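Bacteriocin immunity protein (Pseudomonas aeruginosa, PDB 4UHP) binds the DNase domain of the bacteriocin pyocin AP41 and so probably protects the producing cell from its own toxin. Local coordinates at residues N25-G28 / E33-K36; L16-E21 / V42-E47; H51-G56 / H60-F65. All coordinates share one frame; numbering follows the deposited sequence.

Overall arrangement
Four helices (12-19, 31-49, 56-59 and 68-81) make up the regular structure, and the three contacts follow its course. From the N terminus, helix 12-19 gives the first half of contact 2; the chain then loops out, and contact 1 closes a small loop between 25-28 and the early part of helix 31-49. Farther along that helix, 42-47 returns to 16-21, so the wider loop of contact 2 encloses contact 1. Contact 3 follows in series, joining the loops before and after helix 56-59. Contacts 1 and 2 touch through Lys26 and Glu20, contacts 2 and 3 through Phe45 and Lys54, whereas contacts 1 and 3 stay about 12 Å apart at their nearest atoms.

Contact 1. Residues N25-G28 / E33-K36; sequences NKSG and ELEK
Ser27 and Leu34 mark the nearest backbone approach between loop 25-28 and helical segment 33-36, their CA atoms 7.8 Å apart, a gap that side chains alone bridge. On the helix side a single group does the touching: the CD1 methyl of Leu34, which reaches to 3.7 Å from Ser27 OG and 4.0 Å from Asn25 OD1. With CG of Leu34 anti to its own backbone N (chi1 175°), this branch is carried out from the helix to the two oxygens of the loop. Leu34 is buried, whereas both loop residues are partly exposed.

The loop holds those oxygens in place by its own bonds. Asn25 OD1 accepts from Gly28 N at 2.8 Å, an Asx motif that ties the side chain to the backbone three residues on. The donor stands above the amide plane, 52° out of it, and the N-H points only loosely at the oxygen (137°). Gly28 has a positive phi, at which a beta carbon would crowd the carbonyl O of Ser27. Asn25 ND2 gives a further bond to the backbone O of Leu29, so both ends of the Asn25 amide are engaged and its rotation is fixed. Separately, Ser27 OG bonds to Leu29 N.

Beyond the two segments, Leu34 also packs on Leu29 in the loop just after 25-28, Lys26 NZ forms a salt bridge to Glu20, and Glu35 forms salt bridges to basic side chains of the partner protein in the complex, which puts this part of helix 31-49 at the interface. No hydrogen bond crosses between 25-28 and 33-36, and only 92 Å² is buried between them. The chemistry is therefore a methyl group laid against already bonded polar atoms: directional bonds shape the loop, while between the two segments the contact is van der Waals only.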
ATOM      1  N   ASN D  25      -7.093  10.711  -8.272  1.00 34.97           N
ATOM      2  CA  ASN D  25      -6.189  11.781  -7.869  1.00 36.45           C
ATOM      3  C   ASN D  25      -6.907  13.123  -7.792  1.00 37.96           C
ATOM      4  O   ASN D  25      -6.749  13.971  -8.669  1.00 39.62           O
ATOM      5  CB  ASN D  25      -5.006  11.876  -8.834  1.00 37.77           C
ATOM      6  CG  ASN D  25      -3.848  12.663  -8.257  1.00 41.33           C
ATOM      7  OD1 ASN D  25      -3.990  13.346  -7.242  1.00 44.74           O
ATOM      8  ND2 ASN D  25      -2.692  12.572  -8.903  1.00 41.30           N
ATOM      9  N   LYS D  26      -7.692  13.309  -6.734  1.00 35.88           N
ATOM     10  CA  LYS D  26      -8.431  14.551  -6.533  1.00 37.59           C
ATOM     11  C   LYS D  26      -7.508  15.735  -6.300  1.00 38.14           C
ATOM     12  O   LYS D  26      -7.719  16.815  -6.849  1.00 43.49           O
ATOM     13  CB  LYS D  26      -9.393  14.417  -5.351  1.00 37.50           C
ATOM     14  CG  LYS D  26     -10.810  14.060  -5.749  1.00 41.56           C
ATOM     15  CD  LYS D  26     -11.776  14.281  -4.603  1.00 47.63           C
ATOM     16  CE  LYS D  26     -13.203  13.996  -5.021  1.00 50.78           C
ATOM     17  NZ  LYS D  26     -14.141  14.211  -3.896  1.00 52.38           N
ATOM     18  N   SER D  27      -6.484  15.521  -5.482  1.00 38.63           N
ATOM     19  CA  SER D  27      -5.584  16.589  -5.071  1.00 40.46           C
ATOM     20  C   SER D  27      -4.710  17.070  -6.221  1.00 40.23           C
ATOM     21  O   SER D  27      -4.365  18.250  -6.294  1.00 45.22           O
ATOM     22  CB  SER D  27      -4.705  16.116  -3.912  1.00 40.02           C
ATOM     23  OG  SER D  27      -3.927  14.994  -4.295  1.00 34.96           O
ATOM     24  N   GLY D  28      -4.356  16.153  -7.115  1.00 38.43           N
ATOM     25  CA  GLY D  28      -3.481  16.470  -8.231  1.00 40.17           C
ATOM     26  C   GLY D  28      -2.021  16.313  -7.849  1.00 46.09           C
ATOM     27  O   GLY D  28      -1.125  16.457  -8.684  1.00 41.26           O
ATOM     28  N   GLU D  33       4.663  13.974  -2.182  1.00 40.14           N
ATOM     29  CA  GLU D  33       3.636  14.860  -1.637  1.00 39.75           C
ATOM     30  C   GLU D  33       2.267  14.199  -1.657  1.00 40.04           C
ATOM     31  O   GLU D  33       1.463  14.385  -0.740  1.00 38.77           O
ATOM     32  CB  GLU D  33       3.586  16.176  -2.412  1.00 43.65           C
ATOM     33  CG  GLU D  33       4.744  17.107  -2.115  1.00 52.51           C
ATOM     34  CD  GLU D  33       4.491  18.518  -2.598  1.00 61.02           C
ATOM     35  OE1 GLU D  33       3.593  18.709  -3.447  1.00 62.03           O
ATOM     36  OE2 GLU D  33       5.188  19.438  -2.125  1.00 67.66           O
ATOM     37  N   LEU D  34       2.001  13.435  -2.711  1.00 34.99           N
ATOM     38  CA  LEU D  34       0.751  12.700  -2.814  1.00 35.95           C
ATOM     39  C   LEU D  34       0.691  11.638  -1.728  1.00 34.62           C
ATOM     40  O   LEU D  34      -0.338  11.455  -1.079  1.00 30.82           O
ATOM     41  CB  LEU D  34       0.608  12.060  -4.195  1.00 33.02           C
ATOM     42  CG  LEU D  34      -0.618  11.166  -4.399  1.00 37.52           C
ATOM     43  CD1 LEU D  34      -1.903  11.946  -4.159  1.00 29.62           C
ATOM     44  CD2 LEU D  34      -0.611  10.556  -5.791  1.00 32.80           C
ATOM     45  N   GLU D  35       1.811  10.955  -1.524  1.00 35.34           N
ATOM     46  CA  GLU D  35       1.869   9.864  -0.561  1.00 33.79           C
ATOM     47  C   GLU D  35       1.661  10.360   0.865  1.00 31.15           C
ATOM     48  O   GLU D  35       0.984   9.709   1.658  1.00 29.06           O
ATOM     49  CB  GLU D  35       3.200   9.121  -0.666  1.00 33.35           C
ATOM     50  CG  GLU D  35       3.235   7.838   0.141  1.00 40.04           C
ATOM     51  CD  GLU D  35       4.265   6.856  -0.369  1.00 40.51           C
ATOM     52  OE1 GLU D  35       5.167   7.276  -1.127  1.00 44.95           O
ATOM     53  OE2 GLU D  35       4.168   5.661  -0.021  1.00 36.40           O
ATOM     54  N   LYS D  36       2.240  11.512   1.189  1.00 32.58           N
ATOM     55  CA  LYS D  36       2.100  12.061   2.533  1.00 36.61           C
ATOM     56  C   LYS D  36       0.678  12.563   2.785  1.00 34.92           C
ATOM     57  O   LYS D  36       0.212  12.572   3.924  1.00 38.25           O
ATOM     58  CB  LYS D  36       3.114  13.182   2.768  1.00 43.99           C
ATOM     59  CG  LYS D  36       4.563  12.721   2.694  1.00 58.27           C
ATOM     60  CD  LYS D  36       5.386  13.272   3.848  1.00 69.09           C
ATOM     61  CE  LYS D  36       6.324  12.215   4.414  1.00 73.93           C
ATOM     62  NZ  LYS D  36       5.690  11.441   5.518  1.00 74.93           N
TER

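Contact 2. Residues L16-E21 / V42-E47; sequences LEIIEE and VKHFEE
Ile19 sets its CD1 methyl against the CD1-CE1 bond of the Phe45 ring, 3.6 Å from Phe45 CD1 and equally near the adjoining CE1. This is the core of a helix-helix pairing in the all-helical fold of the colicin and pyocin immunity proteins, where helix 12-19 packs on helix 31-49. The evidence for its central place is direct: the contact lies about 3 Å from the centre of the chain, centre to centre, and both residues are buried. Their CA atoms are also the nearest pair across the segments, at 8.6 Å, too far for backbone contact and wide enough for side chains to meet in between.

The methyl approaches the ring obliquely. Phe45 holds CG anti to its backbone N (chi1 176°), which brings the CD1-CE1 side of the ring to Ile19. Further helices contribute: Ile19 touches Ile71 and Phe45 touches Val75, both of helix 68-81, while Phe45 also touches Val57 and Ile58 of helix 56-59. Ile19 and Phe45 thus join all four helices in one apolar cluster.

A second, looser pair lies beside the first, at a partly exposed margin. Here Ile18 and His44 both direct their CB atoms across the gap. Tyr10, which packs on Ile18, also hydrogen-bonds through its OH to NE2 of the histidine, so one residue from the loop before helix 12-19 serves both. Between the segments themselves the imidazole meets only a methyl, Ile18 CD1, 4.5 Å from His44 CD2.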
ATOM      1  N   LEU D  16     -17.718  10.624   2.054  1.00 28.94           N
ATOM      2  CA  LEU D  16     -17.566   9.928   0.780  1.00 31.86           C
ATOM      3  C   LEU D  16     -16.553  10.645  -0.106  1.00 33.44           C
ATOM      4  O   LEU D  16     -15.795  10.013  -0.840  1.00 32.38           O
ATOM      5  CB  LEU D  16     -18.915   9.826   0.064  1.00 35.32           C
ATOM      6  CG  LEU D  16     -18.918   9.159  -1.314  1.00 34.97           C
ATOM      7  CD1 LEU D  16     -18.524   7.693  -1.202  1.00 32.75           C
ATOM      8  CD2 LEU D  16     -20.276   9.306  -1.983  1.00 37.54           C
ATOM      9  N   GLU D  17     -16.550  11.972  -0.020  1.00 34.67           N
ATOM     10  CA  GLU D  17     -15.616  12.814  -0.761  1.00 35.32           C
ATOM     11  C   GLU D  17     -14.164  12.462  -0.450  1.00 33.06           C
ATOM     12  O   GLU D  17     -13.318  12.425  -1.346  1.00 36.45           O
ATOM     13  CB  GLU D  17     -15.889  14.287  -0.446  1.00 43.25           C
ATOM     14  CG  GLU D  17     -14.899  15.262  -1.049  1.00 54.25           C
ATOM     15  CD  GLU D  17     -15.362  16.702  -0.941  1.00 60.16           C
ATOM     16  OE1 GLU D  17     -16.376  16.951  -0.254  1.00 61.10           O
ATOM     17  OE2 GLU D  17     -14.719  17.582  -1.552  1.00 63.90           O
ATOM     18  N   ILE D  18     -13.884  12.199   0.823  1.00 25.83           N
ATOM     19  CA  ILE D  18     -12.547  11.803   1.253  1.00 26.36           C
ATOM     20  C   ILE D  18     -12.201  10.402   0.760  1.00 28.12           C
ATOM     21  O   ILE D  18     -11.087  10.155   0.289  1.00 24.52           O
ATOM     22  CB  ILE D  18     -12.414  11.844   2.789  1.00 28.48           C
ATOM     23  CG1 ILE D  18     -12.611  13.267   3.310  1.00 31.86           C
ATOM     24  CG2 ILE D  18     -11.065  11.303   3.230  1.00 27.19           C
ATOM     25  CD1 ILE D  18     -12.473  13.382   4.809  1.00 36.49           C
ATOM     26  N   ILE D  19     -13.162   9.488   0.868  1.00 25.62           N
ATOM     27  CA  ILE D  19     -12.942   8.099   0.480  1.00 23.64           C
ATOM     28  C   ILE D  19     -12.648   7.970  -1.017  1.00 24.71           C
ATOM     29  O   ILE D  19     -11.822   7.152  -1.429  1.00 18.23           O
ATOM     30  CB  ILE D  19     -14.152   7.220   0.842  1.00 22.61           C
ATOM     31  CG1 ILE D  19     -14.472   7.352   2.332  1.00 23.15           C
ATOM     32  CG2 ILE D  19     -13.878   5.769   0.500  1.00 21.42           C
ATOM     33  CD1 ILE D  19     -13.295   7.026   3.232  1.00 19.37           C
ATOM     34  N   GLU D  20     -13.306   8.795  -1.824  1.00 25.72           N
ATOM     35  CA  GLU D  20     -13.106   8.776  -3.269  1.00 29.23           C
ATOM     36  C   GLU D  20     -11.654   9.072  -3.643  1.00 30.05           C
ATOM     37  O   GLU D  20     -11.181   8.673  -4.707  1.00 23.03           O
ATOM     38  CB  GLU D  20     -14.041   9.779  -3.947  1.00 35.22           C
ATOM     39  CG  GLU D  20     -15.497   9.344  -3.971  1.00 42.03           C
ATOM     40  CD  GLU D  20     -16.431  10.437  -4.453  1.00 49.11           C
ATOM     41  OE1 GLU D  20     -16.021  11.617  -4.458  1.00 52.33           O
ATOM     42  OE2 GLU D  20     -17.581  10.114  -4.819  1.00 51.96           O
ATOM     43  N   GLU D  21     -10.948   9.764  -2.755  1.00 24.93           N
ATOM     44  CA  GLU D  21      -9.566  10.147  -3.008  1.00 29.24           C
ATOM     45  C   GLU D  21      -8.638   8.928  -2.956  1.00 23.87           C
ATOM     46  O   GLU D  21      -7.494   8.987  -3.405  1.00 26.99           O
ATOM     47  CB  GLU D  21      -9.126  11.218  -2.003  1.00 34.98           C
ATOM     48  CG  GLU D  21      -7.915  12.030  -2.434  1.00 41.63           C
ATOM     49  CD  GLU D  21      -7.884  13.421  -1.818  1.00 40.36           C
ATOM     50  OE1 GLU D  21      -8.925  13.871  -1.291  1.00 38.79           O
ATOM     51  OE2 GLU D  21      -6.815  14.065  -1.859  1.00 39.52           O
ATOM     52  N   VAL D  42      -5.417   8.243   5.449  1.00 22.73           N
ATOM     53  CA  VAL D  42      -5.545   6.901   6.013  1.00 27.22           C
ATOM     54  C   VAL D  42      -5.629   6.935   7.533  1.00 33.80           C
ATOM     55  O   VAL D  42      -6.527   6.345   8.130  1.00 37.78           O
ATOM     56  CB  VAL D  42      -4.360   5.996   5.616  1.00 27.99           C
ATOM     57  CG1 VAL D  42      -4.326   4.749   6.493  1.00 29.49           C
ATOM     58  CG2 VAL D  42      -4.438   5.621   4.149  1.00 24.98           C
ATOM     59  N   LYS D  43      -4.682   7.626   8.158  1.00 34.77           N
ATOM     60  CA  LYS D  43      -4.617   7.648   9.610  1.00 31.98           C
ATOM     61  C   LYS D  43      -5.780   8.449  10.179  1.00 28.23           C
ATOM     62  O   LYS D  43      -6.250   8.172  11.279  1.00 32.76           O
ATOM     63  CB  LYS D  43      -3.273   8.208  10.083  1.00 43.20           C
ATOM     64  CG  LYS D  43      -2.078   7.386   9.598  1.00 49.34           C
ATOM     65  CD  LYS D  43      -2.388   5.889   9.654  1.00 52.86           C
ATOM     66  CE  LYS D  43      -1.135   5.030   9.600  1.00 58.56           C
ATOM     67  NZ  LYS D  43      -1.229   3.877  10.538  1.00 61.96           N
ATOM     68  N   HIS D  44      -6.256   9.425   9.414  1.00 26.33           N
ATOM     69  CA  HIS D  44      -7.451  10.170   9.794  1.00 29.88           C
ATOM     70  C   HIS D  44      -8.686   9.277   9.718  1.00 24.44           C
ATOM     71  O   HIS D  44      -9.545   9.315  10.599  1.00 29.19           O
ATOM     72  CB  HIS D  44      -7.637  11.394   8.900  1.00 32.02           C
ATOM     73  CG  HIS D  44      -8.918  12.128   9.143  1.00 35.17           C
ATOM     74  ND1 HIS D  44      -9.138  12.886  10.273  1.00 37.33           N
ATOM     75  CD2 HIS D  44     -10.050  12.212   8.406  1.00 33.78           C
ATOM     76  CE1 HIS D  44     -10.350  13.411  10.217  1.00 36.88           C
ATOM     77  NE2 HIS D  44     -10.925  13.016   9.096  1.00 35.48           N
ATOM     78  N   PHE D  45      -8.766   8.483   8.653  1.00 23.11           N
ATOM     79  CA  PHE D  45      -9.842   7.512   8.477  1.00 21.68           C
ATOM     80  C   PHE D  45      -9.928   6.580   9.680  1.00 22.41           C
ATOM     81  O   PHE D  45     -10.994   6.408  10.273  1.00 21.16           O
ATOM     82  CB  PHE D  45      -9.626   6.701   7.192  1.00 19.40           C
ATOM     83  CG  PHE D  45     -10.645   5.615   6.976  1.00 19.58           C
ATOM     84  CD1 PHE D  45     -11.816   5.875   6.281  1.00 21.14           C
ATOM     85  CD2 PHE D  45     -10.431   4.333   7.462  1.00 21.01           C
ATOM     86  CE1 PHE D  45     -12.755   4.880   6.078  1.00 18.30           C
ATOM     87  CE2 PHE D  45     -11.370   3.335   7.268  1.00 20.27           C
ATOM     88  CZ  PHE D  45     -12.533   3.611   6.572  1.00 15.25           C
ATOM     89  N   GLU D  46      -8.795   5.984  10.037  1.00 23.43           N
ATOM     90  CA  GLU D  46      -8.730   5.063  11.167  1.00 28.41           C
ATOM     91  C   GLU D  46      -9.102   5.745  12.480  1.00 30.49           C
ATOM     92  O   GLU D  46      -9.720   5.140  13.359  1.00 29.91           O
ATOM     93  CB  GLU D  46      -7.330   4.456  11.271  1.00 27.98           C
ATOM     94  CG  GLU D  46      -6.889   3.751  10.005  1.00 24.31           C
ATOM     95  CD  GLU D  46      -5.462   3.250  10.070  1.00 29.96           C
ATOM     96  OE1 GLU D  46      -4.688   3.726  10.930  1.00 33.11           O
ATOM     97  OE2 GLU D  46      -5.118   2.375   9.251  1.00 31.15           O
ATOM     98  N   GLU D  47      -8.725   7.012  12.603  1.00 31.64           N
ATOM     99  CA  GLU D  47      -8.966   7.767  13.825  1.00 38.01           C
ATOM    100  C   GLU D  47     -10.450   8.039  14.056  1.00 37.09           C
ATOM    101  O   GLU D  47     -10.970   7.777  15.140  1.00 34.39           O
ATOM    102  CB  GLU D  47      -8.198   9.088  13.786  1.00 43.69           C
ATOM    103  CG  GLU D  47      -8.483  10.009  14.961  1.00 56.49           C
ATOM    104  CD  GLU D  47      -7.747  11.329  14.851  1.00 63.78           C
ATOM    105  OE1 GLU D  47      -6.817  11.423  14.024  1.00 64.54           O
ATOM    106  OE2 GLU D  47      -8.100  12.273  15.591  1.00 69.36           O
TER

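Contact 3. Residues H51-G56 / H60-F65; sequences HPRKSG and HPKPGF
Arg53 grips the backbone carbonyl of His60 with the end of its guanidinium group. NH2 gives the stronger bond, 2.8 Å to His60 O with an N-H...O angle of 144°, and NH1 adds a weak one at 3.1 Å to the same O of His60. The oxygen sits at the guanidinium edge, near its plane, and takes both N-H groups. A bend in the arginine chain at chi3 brings the group to the carbonyl, and the imidazole of His60 stands almost perpendicular to it, the planes 89° apart.

This is the close-packed part, where Gly56 and His60 approach to 4.7 Å between CA atoms. Two overlapping beta turns present Arg53: type I from His51 to Lys54, and type II' from Arg53 to Gly56, closed by Gly56 N bonding to Arg53 O. The backbone N of Arg53 also donates to His51 ND1 at 3.2 Å, in the plane of that ring and fairly straight (158°). His51 NE2 in turn bonds to Glu74, tying the arginine backbone to helix 68-81.

Toward solvent the contact slackens. The exposed Lys62 lays its CE over one face of the guanidinium, 4.4 Å from Arg53 NE, a looser contact than the edge bonds.

Together the two loops bracket the short helix 56-59: Arg53, in the loop before it, hydrogen-bonds to the carbonyl of His60, the first residue after it. The loop pair touches helix 31-49 through Ser55 on Val42, helix 68-81 through His51, and the bound partner protein through hydrogen bonds of Ser55 OG and His60 NE2, with no strand in the modelled fold.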
ATOM      1  N   HIS D  51     -12.763   1.979  13.331  1.00 23.65           N
ATOM      2  CA  HIS D  51     -13.013   0.638  12.810  1.00 23.82           C
ATOM      3  C   HIS D  51     -11.852  -0.294  13.156  1.00 28.31           C
ATOM      4  O   HIS D  51     -10.690   0.094  13.034  1.00 29.15           O
ATOM      5  CB  HIS D  51     -13.232   0.686  11.292  1.00 21.06           C
ATOM      6  CG  HIS D  51     -14.012  -0.475  10.753  1.00 21.12           C
ATOM      7  ND1 HIS D  51     -13.453  -1.716  10.540  1.00 19.67           N
ATOM      8  CD2 HIS D  51     -15.310  -0.580  10.383  1.00 25.28           C
ATOM      9  CE1 HIS D  51     -14.373  -2.537  10.064  1.00 20.05           C
ATOM     10  NE2 HIS D  51     -15.509  -1.871   9.957  1.00 28.63           N
ATOM     11  N   PRO D  52     -12.163  -1.525  13.596  1.00 27.82           N
ATOM     12  CA  PRO D  52     -11.155  -2.509  14.016  1.00 24.25           C
ATOM     13  C   PRO D  52     -10.199  -2.906  12.895  1.00 24.69           C
ATOM     14  O   PRO D  52      -9.026  -3.177  13.156  1.00 28.51           O
ATOM     15  CB  PRO D  52     -11.997  -3.715  14.449  1.00 24.61           C
ATOM     16  CG  PRO D  52     -13.354  -3.167  14.715  1.00 29.07           C
ATOM     17  CD  PRO D  52     -13.532  -2.045  13.749  1.00 25.53           C
ATOM     18  N   ARG D  53     -10.698  -2.940  11.663  1.00 24.03           N
ATOM     19  CA  ARG D  53      -9.874  -3.322  10.519  1.00 26.64           C
ATOM     20  C   ARG D  53      -9.062  -2.142   9.982  1.00 24.62           C
ATOM     21  O   ARG D  53      -8.290  -2.300   9.040  1.00 25.72           O
ATOM     22  CB  ARG D  53     -10.745  -3.913   9.402  1.00 28.85           C
ATOM     23  CG  ARG D  53     -11.524  -5.158   9.812  1.00 26.41           C
ATOM     24  CD  ARG D  53     -12.108  -5.885   8.605  1.00 23.02           C
ATOM     25  NE  ARG D  53     -11.063  -6.416   7.732  1.00 24.07           N
ATOM     26  CZ  ARG D  53     -10.850  -6.015   6.482  1.00 25.52           C
ATOM     27  NH1 ARG D  53     -11.625  -5.085   5.939  1.00 23.78           N
ATOM     28  NH2 ARG D  53      -9.869  -6.552   5.768  1.00 22.16           N
ATOM     29  N   LYS D  54      -9.246  -0.969  10.586  1.00 23.71           N
ATOM     30  CA  LYS D  54      -8.502   0.240  10.220  1.00 21.97           C
ATOM     31  C   LYS D  54      -8.551   0.518   8.714  1.00 20.45           C
ATOM     32  O   LYS D  54      -9.627   0.551   8.119  1.00 20.15           O
ATOM     33  CB  LYS D  54      -7.046   0.133  10.690  1.00 23.20           C
ATOM     34  CG  LYS D  54      -6.883   0.005  12.201  1.00 36.73           C
ATOM     35  CD  LYS D  54      -5.413   0.050  12.605  1.00 44.17           C
ATOM     36  CE  LYS D  54      -4.620  -1.066  11.933  1.00 45.54           C
ATOM     37  NZ  LYS D  54      -3.157  -0.987  12.216  1.00 46.63           N
ATOM     38  N   SER D  55      -7.384   0.702   8.102  1.00 17.04           N
ATOM     39  CA  SER D  55      -7.300   0.973   6.666  1.00 19.60           C
ATOM     40  C   SER D  55      -7.725  -0.238   5.835  1.00 19.46           C
ATOM     41  O   SER D  55      -7.950  -0.128   4.631  1.00 17.00           O
ATOM     42  CB  SER D  55      -5.881   1.390   6.278  1.00 18.38           C
ATOM     43  OG  SER D  55      -4.993   0.294   6.387  1.00 17.78           O
ATOM     44  N   GLY D  56      -7.827  -1.392   6.489  1.00 20.91           N
ATOM     45  CA  GLY D  56      -8.281  -2.607   5.841  1.00 21.62           C
ATOM     46  C   GLY D  56      -9.640  -2.457   5.187  1.00 19.75           C
ATOM     47  O   GLY D  56      -9.919  -3.112   4.187  1.00 18.90           O
ATOM     48  N   HIS D  60      -8.421  -3.517   1.868  1.00 18.22           N
ATOM     49  CA  HIS D  60      -8.763  -4.937   1.830  1.00 24.93           C
ATOM     50  C   HIS D  60     -10.234  -5.170   2.169  1.00 24.74           C
ATOM     51  O   HIS D  60     -10.556  -5.865   3.134  1.00 20.38           O
ATOM     52  CB  HIS D  60      -7.855  -5.717   2.774  1.00 20.35           C
ATOM     53  CG  HIS D  60      -6.411  -5.664   2.382  1.00 20.42           C
ATOM     54  ND1 HIS D  60      -5.841  -6.581   1.525  1.00 21.36           N
ATOM     55  CD2 HIS D  60      -5.432  -4.785   2.698  1.00 19.96           C
ATOM     56  CE1 HIS D  60      -4.567  -6.279   1.344  1.00 21.57           C
ATOM     57  NE2 HIS D  60      -4.294  -5.192   2.043  1.00 21.78           N
ATOM     58  N   PRO D  61     -11.131  -4.594   1.355  1.00 21.18           N
ATOM     59  CA  PRO D  61     -12.564  -4.586   1.650  1.00 19.09           C
ATOM     60  C   PRO D  61     -13.221  -5.948   1.466  1.00 25.09           C
ATOM     61  O   PRO D  61     -12.737  -6.777   0.694  1.00 21.18           O
ATOM     62  CB  PRO D  61     -13.113  -3.583   0.636  1.00 18.77           C
ATOM     63  CG  PRO D  61     -12.199  -3.733  -0.535  1.00 19.05           C
ATOM     64  CD  PRO D  61     -10.838  -4.001   0.035  1.00 18.70           C
ATOM     65  N   LYS D  62     -14.314  -6.167   2.189  1.00 24.31           N
ATOM     66  CA  LYS D  62     -15.147  -7.345   2.001  1.00 28.62           C
ATOM     67  C   LYS D  62     -15.746  -7.314   0.598  1.00 27.42           C
ATOM     68  O   LYS D  62     -15.921  -6.238   0.028  1.00 24.06           O
ATOM     69  CB  LYS D  62     -16.252  -7.396   3.061  1.00 30.87           C
ATOM     70  CG  LYS D  62     -15.743  -7.444   4.491  1.00 36.22           C
ATOM     71  CD  LYS D  62     -14.950  -8.714   4.748  1.00 44.59           C
ATOM     72  CE  LYS D  62     -14.457  -8.781   6.186  1.00 50.25           C
ATOM     73  NZ  LYS D  62     -15.576  -8.732   7.166  1.00 51.22           N
ATOM     74  N   PRO D  63     -16.046  -8.493   0.029  1.00 29.81           N
ATOM     75  CA  PRO D  63     -16.649  -8.534  -1.307  1.00 28.47           C
ATOM     76  C   PRO D  63     -17.955  -7.745  -1.371  1.00 25.09           C
ATOM     77  O   PRO D  63     -18.824  -7.908  -0.515  1.00 25.11           O
ATOM     78  CB  PRO D  63     -16.892 -10.031  -1.545  1.00 37.26           C
ATOM     79  CG  PRO D  63     -16.801 -10.667  -0.196  1.00 38.98           C
ATOM     80  CD  PRO D  63     -15.825  -9.842   0.574  1.00 33.02           C
ATOM     81  N   GLY D  64     -18.074  -6.883  -2.375  1.00 27.52           N
ATOM     82  CA  GLY D  64     -19.237  -6.028  -2.514  1.00 25.32           C
ATOM     83  C   GLY D  64     -19.025  -4.635  -1.950  1.00 23.70           C
ATOM     84  O   GLY D  64     -19.747  -3.704  -2.302  1.00 24.60           O
ATOM     85  N   PHE D  65     -18.028  -4.484  -1.081  1.00 22.19           N
ATOM     86  CA  PHE D  65     -17.786  -3.207  -0.412  1.00 26.46           C
ATOM     87  C   PHE D  65     -16.494  -2.539  -0.880  1.00 25.68           C
ATOM     88  O   PHE D  65     -15.906  -1.746  -0.142  1.00 23.36           O
ATOM     89  CB  PHE D  65     -17.734  -3.398   1.112  1.00 23.51           C
ATOM     90  CG  PHE D  65     -19.012  -3.922   1.708  1.00 21.08           C
ATOM     91  CD1 PHE D  65     -19.284  -5.280   1.717  1.00 21.95           C
ATOM     92  CD2 PHE D  65     -19.933  -3.056   2.272  1.00 21.27           C
ATOM     93  CE1 PHE D  65     -20.455  -5.764   2.266  1.00 22.88           C
ATOM     94  CE2 PHE D  65     -21.106  -3.533   2.824  1.00 26.38           C
ATOM     95  CZ  PHE D  65     -21.368  -4.889   2.821  1.00 25.52           C
TER